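Local coordinates for Tol-Pal system protein TolB (PDB 7MX5), which is thought to act, as the periplasmic component of the Tol-Pal system, in outer-membrane invagination during cell division and in keeping the outer membrane intact, at residues A[39-44]-A[120-125]; A[129-134]-A[353-358]. One frame throughout, in Å; residues are numbered along the deposited sequence.

Contact 1: residues A[39-44]-A[120-125]; sequences SGRFTS and AIYQAL
L125 of helix 110-126 lies across the ring of F42. Its CB starts at the tip of the ring, 3.6 Å from F42 CZ, with CE2 next in distance. CG is anti to the carbonyl carbon (chi1 -65°), and beyond it CD1 rests over one face of the phenylalanine, 4.1 Å from the ring centroid and displaced toward the rim near CZ and CE1, a CH-pi contact. Near the plane of the same ring, at its edge, stands Y122 CD1, 4.4 Å from F42 CE2. One turn of helix thus offers F42 a methyl over a face and an aromatic carbon at the rim. The tyrosine ring also packs on S39, whose CB is 3.9 Å from Y122 CD1. S39 OG turns back into its own loop and accepts from R41 N (3.3 Å, N-H...O angle 163°), while it is also hydrogen-bonded to L36 O. I17 of strand 16-19 touches both F42 and L125. The end of helix 110-126 packs in this way on the loop that leads, by way of an ST turn, from helix 29-37 into edge strand 43-45, in the alpha/beta N-terminal domain of TolB.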
loop_
_atom_site.group_PDB
_atom_site.type_symbol
_atom_site.label_atom_id
_atom_site.label_comp_id
_atom_site.label_asym_id
_atom_site.label_seq_id
_atom_site.Cartn_x
_atom_site.Cartn_y
_atom_site.Cartn_z
ATOM N N SER A 39 13.756 0.967 0.474
ATOM C CA SER A 39 13.155 2.289 0.590
ATOM C C SER A 39 12.926 2.965 -0.755
ATOM O O SER A 39 12.195 3.960 -0.810
ATOM C CB SER A 39 14.038 3.189 1.459
ATOM O OG SER A 39 15.251 3.503 0.794
ATOM N N GLY A 40 13.527 2.461 -1.830
ATOM C CA GLY A 40 13.440 3.113 -3.119
ATOM C C GLY A 40 14.249 4.383 -3.250
ATOM O O GLY A 40 14.248 4.988 -4.328
ATOM N N ARG A 41 14.942 4.804 -2.191
ATOM C CA ARG A 41 15.730 6.025 -2.209
ATOM C C ARG A 41 17.135 5.856 -1.651
ATOM O O ARG A 41 17.934 6.792 -1.765
ATOM C CB ARG A 41 15.021 7.133 -1.415
ATOM C CG ARG A 41 14.075 7.988 -2.235
ATOM C CD ARG A 41 13.885 9.350 -1.591
ATOM N NE ARG A 41 15.133 9.869 -1.045
ATOM C CZ ARG A 41 15.432 11.157 -0.949
ATOM N NH1 ARG A 41 14.590 12.094 -1.353
ATOM N NH2 ARG A 41 16.605 11.515 -0.434
ATOM N N PHE A 42 17.459 4.714 -1.048
ATOM C CA PHE A 42 18.765 4.515 -0.438
ATOM C C PHE A 42 19.178 3.059 -0.579
ATOM O O PHE A 42 18.370 2.186 -0.905
ATOM C CB PHE A 42 18.765 4.905 1.046
ATOM C CG PHE A 42 18.327 6.314 1.309
ATOM C CD1 PHE A 42 19.223 7.364 1.198
ATOM C CD2 PHE A 42 17.022 6.588 1.681
ATOM C CE1 PHE A 42 18.823 8.662 1.444
ATOM C CE2 PHE A 42 16.616 7.884 1.928
ATOM C CZ PHE A 42 17.518 8.922 1.810
ATOM N N THR A 43 20.461 2.813 -0.331
ATOM C CA THR A 43 21.003 1.477 -0.137
ATOM C C THR A 43 21.713 1.435 1.209
ATOM O O THR A 43 22.129 2.465 1.745
ATOM C CB THR A 43 21.974 1.083 -1.259
ATOM O OG1 THR A 43 23.199 1.811 -1.113
ATOM C CG2 THR A 43 21.370 1.378 -2.625
ATOM N N SER A 44 21.846 0.229 1.759
ATOM C CA SER A 44 22.432 0.065 3.080
ATOM C C SER A 44 23.260 -1.211 3.126
ATOM O O SER A 44 23.003 -2.164 2.387
ATOM C CB SER A 44 21.354 0.032 4.171
ATOM O OG SER A 44 21.928 -0.172 5.449
ATOM N N ALA A 120 11.937 6.097 11.033
ATOM C CA ALA A 120 12.539 7.323 11.545
ATOM C C ALA A 120 13.768 7.716 10.736
ATOM O O ALA A 120 14.013 8.908 10.509
ATOM C CB ALA A 120 12.897 7.155 13.022
ATOM N N ILE A 121 14.555 6.732 10.296
ATOM C CA ILE A 121 15.718 7.022 9.462
ATOM C C ILE A 121 15.279 7.623 8.133
ATOM O O ILE A 121 15.859 8.603 7.654
ATOM C CB ILE A 121 16.561 5.749 9.256
ATOM C CG1 ILE A 121 17.151 5.274 10.585
ATOM C CG2 ILE A 121 17.664 5.995 8.236
ATOM C CD1 ILE A 121 17.919 3.973 10.479
ATOM N N TYR A 122 14.242 7.042 7.522
ATOM C CA TYR A 122 13.742 7.547 6.248
ATOM C C TYR A 122 13.245 8.981 6.376
ATOM O O TYR A 122 13.543 9.829 5.528
ATOM C CB TYR A 122 12.628 6.630 5.740
ATOM C CG TYR A 122 12.088 6.974 4.369
ATOM C CD1 TYR A 122 12.653 6.428 3.225
ATOM C CD2 TYR A 122 11.002 7.825 4.222
ATOM C CE1 TYR A 122 12.158 6.731 1.971
ATOM C CE2 TYR A 122 10.500 8.135 2.972
ATOM C CZ TYR A 122 11.082 7.585 1.850
ATOM O OH TYR A 122 10.586 7.889 0.602
ATOM N N GLN A 123 12.489 9.272 7.438
ATOM C CA GLN A 123 11.957 10.617 7.623
ATOM C C GLN A 123 13.070 11.622 7.903
ATOM O O GLN A 123 12.992 12.778 7.471
ATOM C CB GLN A 123 10.933 10.621 8.757
ATOM C CG GLN A 123 10.149 11.913 8.889
ATOM C CD GLN A 123 8.993 11.789 9.857
ATOM O OE1 GLN A 123 9.191 11.696 11.068
ATOM N NE2 GLN A 123 7.775 11.785 9.329
ATOM N N ALA A 124 14.112 11.200 8.620
ATOM C CA ALA A 124 15.210 12.106 8.935
ATOM C C ALA A 124 16.058 12.439 7.715
ATOM O O ALA A 124 16.752 13.460 7.720
ATOM C CB ALA A 124 16.089 11.504 10.032
ATOM N N LEU A 125 16.016 11.609 6.674
ATOM C CA LEU A 125 16.833 11.820 5.485
ATOM C C LEU A 125 16.072 12.452 4.332
ATOM O O LEU A 125 16.685 13.127 3.498
ATOM C CB LEU A 125 17.433 10.490 5.016
ATOM C CG LEU A 125 18.430 9.834 5.970
ATOM C CD1 LEU A 125 18.846 8.473 5.452
ATOM C CD2 LEU A 125 19.642 10.725 6.168
#

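Contact 2: residues A[129-134]-A[353-358]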
loop_
_atom_site.group_PDB
_atom_site.type_symbol
_atom_site.label_atom_id
_atom_site.label_comp_id
_atom_site.label_asym_id
_atom_site.label_seq_id
_atom_site.Cartn_x
_atom_site.Cartn_y
_atom_site.Cartn_z
ATOM N N PRO A 129 7.320 10.841 5.809
ATOM C CA PRO A 129 7.078 9.733 6.745
ATOM C C PRO A 129 7.374 8.385 6.102
ATOM O O PRO A 129 6.951 8.106 4.978
ATOM C CB PRO A 129 5.592 9.872 7.097
ATOM C CG PRO A 129 5.207 11.254 6.723
ATOM C CD PRO A 129 6.183 11.773 5.716
ATOM N N GLY A 130 8.115 7.550 6.828
ATOM C CA GLY A 130 8.406 6.217 6.347
ATOM C C GLY A 130 7.173 5.335 6.329
ATOM O O GLY A 130 6.208 5.544 7.064
ATOM N N ASP A 131 7.210 4.322 5.461
ATOM C CA ASP A 131 6.081 3.415 5.297
ATOM C C ASP A 131 6.482 1.956 5.481
ATOM O O ASP A 131 5.755 1.060 5.037
ATOM C CB ASP A 131 5.420 3.613 3.931
ATOM C CG ASP A 131 4.245 4.568 3.988
ATOM O OD1 ASP A 131 3.774 4.871 5.105
ATOM O OD2 ASP A 131 3.790 5.016 2.916
ATOM N N PHE A 132 7.624 1.692 6.121
ATOM C CA PHE A 132 7.981 0.313 6.437
ATOM C C PHE A 132 7.040 -0.263 7.484
ATOM O O PHE A 132 6.687 -1.447 7.428
ATOM C CB PHE A 132 9.433 0.243 6.903
ATOM C CG PHE A 132 10.399 0.862 5.939
ATOM C CD1 PHE A 132 10.590 0.310 4.684
ATOM C CD2 PHE A 132 11.103 2.005 6.278
ATOM C CE1 PHE A 132 11.469 0.880 3.790
ATOM C CE2 PHE A 132 11.987 2.580 5.387
ATOM C CZ PHE A 132 12.170 2.016 4.141
ATOM N N SER A 133 6.626 0.556 8.446
ATOM C CA SER A 133 5.499 0.209 9.292
ATOM C C SER A 133 4.204 0.416 8.518
ATOM O O SER A 133 4.092 1.315 7.680
ATOM C CB SER A 133 5.493 1.053 10.567
ATOM O OG SER A 133 6.720 0.930 11.265
ATOM N N GLY A 134 3.223 -0.431 8.799
ATOM C CA GLY A 134 1.966 -0.424 8.082
ATOM C C GLY A 134 1.627 -1.797 7.539
ATOM O O GLY A 134 2.436 -2.722 7.540
ATOM N N PHE A 353 -2.057 3.393 -3.393
ATOM C CA PHE A 353 -0.980 4.267 -2.957
ATOM C C PHE A 353 -0.554 3.939 -1.531
ATOM O O PHE A 353 -1.371 3.565 -0.684
ATOM C CB PHE A 353 -1.417 5.730 -3.028
ATOM C CG PHE A 353 -0.994 6.435 -4.285
ATOM C CD1 PHE A 353 0.348 6.615 -4.577
ATOM C CD2 PHE A 353 -1.940 6.932 -5.166
ATOM C CE1 PHE A 353 0.738 7.272 -5.732
ATOM C CE2 PHE A 353 -1.557 7.590 -6.319
ATOM C CZ PHE A 353 -0.217 7.760 -6.603
ATOM N N SER A 354 0.740 4.085 -1.271
ATOM C CA SER A 354 1.219 4.019 0.098
ATOM C C SER A 354 0.899 5.330 0.817
ATOM O O SER A 354 0.745 6.372 0.175
ATOM C CB SER A 354 2.721 3.756 0.129
ATOM O OG SER A 354 3.446 4.863 -0.378
ATOM N N PRO A 355 0.774 5.299 2.147
ATOM C CA PRO A 355 0.411 6.524 2.883
ATOM C C PRO A 355 1.289 7.729 2.578
ATOM O O PRO A 355 0.785 8.860 2.592
ATOM C CB PRO A 355 0.536 6.098 4.350
ATOM C CG PRO A 355 0.305 4.630 4.345
ATOM C CD PRO A 355 0.730 4.098 3.003
ATOM N N ASN A 356 2.576 7.536 2.300
ATOM C CA ASN A 356 3.455 8.658 1.994
ATOM C C ASN A 356 3.416 9.062 0.526
ATOM O O ASN A 356 4.057 10.049 0.152
ATOM C CB ASN A 356 4.899 8.343 2.413
ATOM C CG ASN A 356 5.491 7.148 1.679
ATOM O OD1 ASN A 356 4.972 6.697 0.658
ATOM N ND2 ASN A 356 6.595 6.630 2.206
ATOM N N GLY A 357 2.688 8.326 -0.311
ATOM C CA GLY A 357 2.597 8.663 -1.716
ATOM C C GLY A 357 3.849 8.408 -2.521
ATOM O O GLY A 357 3.894 8.779 -3.697
ATOM N N GLN A 358 4.871 7.793 -1.925
ATOM C CA GLN A 358 6.098 7.479 -2.641
ATOM C C GLN A 358 6.095 6.080 -3.239
ATOM O O GLN A 358 6.895 5.805 -4.140
ATOM C CB GLN A 358 7.307 7.629 -1.711
ATOM C CG GLN A 358 7.405 8.987 -1.035
ATOM C CD GLN A 358 7.247 10.135 -2.011
ATOM O OE1 GLN A 358 6.337 10.954 -1.882
ATOM N NE2 GLN A 358 8.138 10.204 -2.995
#
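At D131 a first torsion of -95° sets CG on the side of the turn at 354-357, while N356 holds CG between its own backbone N and carbonyl carbon (chi1 62°); this amide carbon, N356 CG, comes within 3.0 Å of D131 OD2. The side chains cross obliquely, with the carboxylate and amide planes 37° apart. D131 OD2 accepts from the backbone N of N356 at 2.9 Å, met on the syn side and somewhat out of the carboxylate plane. The same oxygen lies against the start of the turn, 3.2 Å from P355 CD, and OD1 faces CB and CG of that proline. A second bond runs in the same direction: N356 ND2 gives a hydrogen to P129 O at 3.2 Å, almost in line with the carbonyl and in the plane of the amide. N356 therefore grips residues 129-134 through both backbone and side chain. Residues 354-357 form a type I beta turn, closed by G357 N to S354 O, between strands 352-353 and 359-366 of the WD40-like beta-propeller; the contact joins this turn to the linker that leaves helix 110-126 for propeller strand 135-141. N356 OD1 is held from within its own segment: S354 OG donates to it at 2.6 Å, and Q358 N, from the opposite face of the amide plane, at 2.8 Å, the latter bond making an Asx turn. With OD1 engaged by two donors, the amide's rotation is fixed and ND2 is left directed at P129 O. S354 OG is also hydrogen-bonded to M359 N. Further along the linker, D119 of helix 110-126 accepts from the backbone N of both F132 and S133, and K400 makes a long, weak ion pair with D131 OD1.

From the N terminus, the chain passes through helix 29-37 and the 39-44 loop, then builds most of the N-terminal domain before helix 110-126 returns to close contact 1. Shortly afterwards the linker 129-134 opens contact 2, which is closed only by 353-358, after much of the beta-propeller has been traced. The two closures are in series, neither nested nor crossed, with centres about 12 Å apart. They touch directly: S39 CB packs on F132 CZ at 3.5 Å, and Y122 meets both G130 and Q358. Contact 1 ties helix to loop within the N-terminal domain, whereas contact 2 fastens the interdomain linker to a propeller turn.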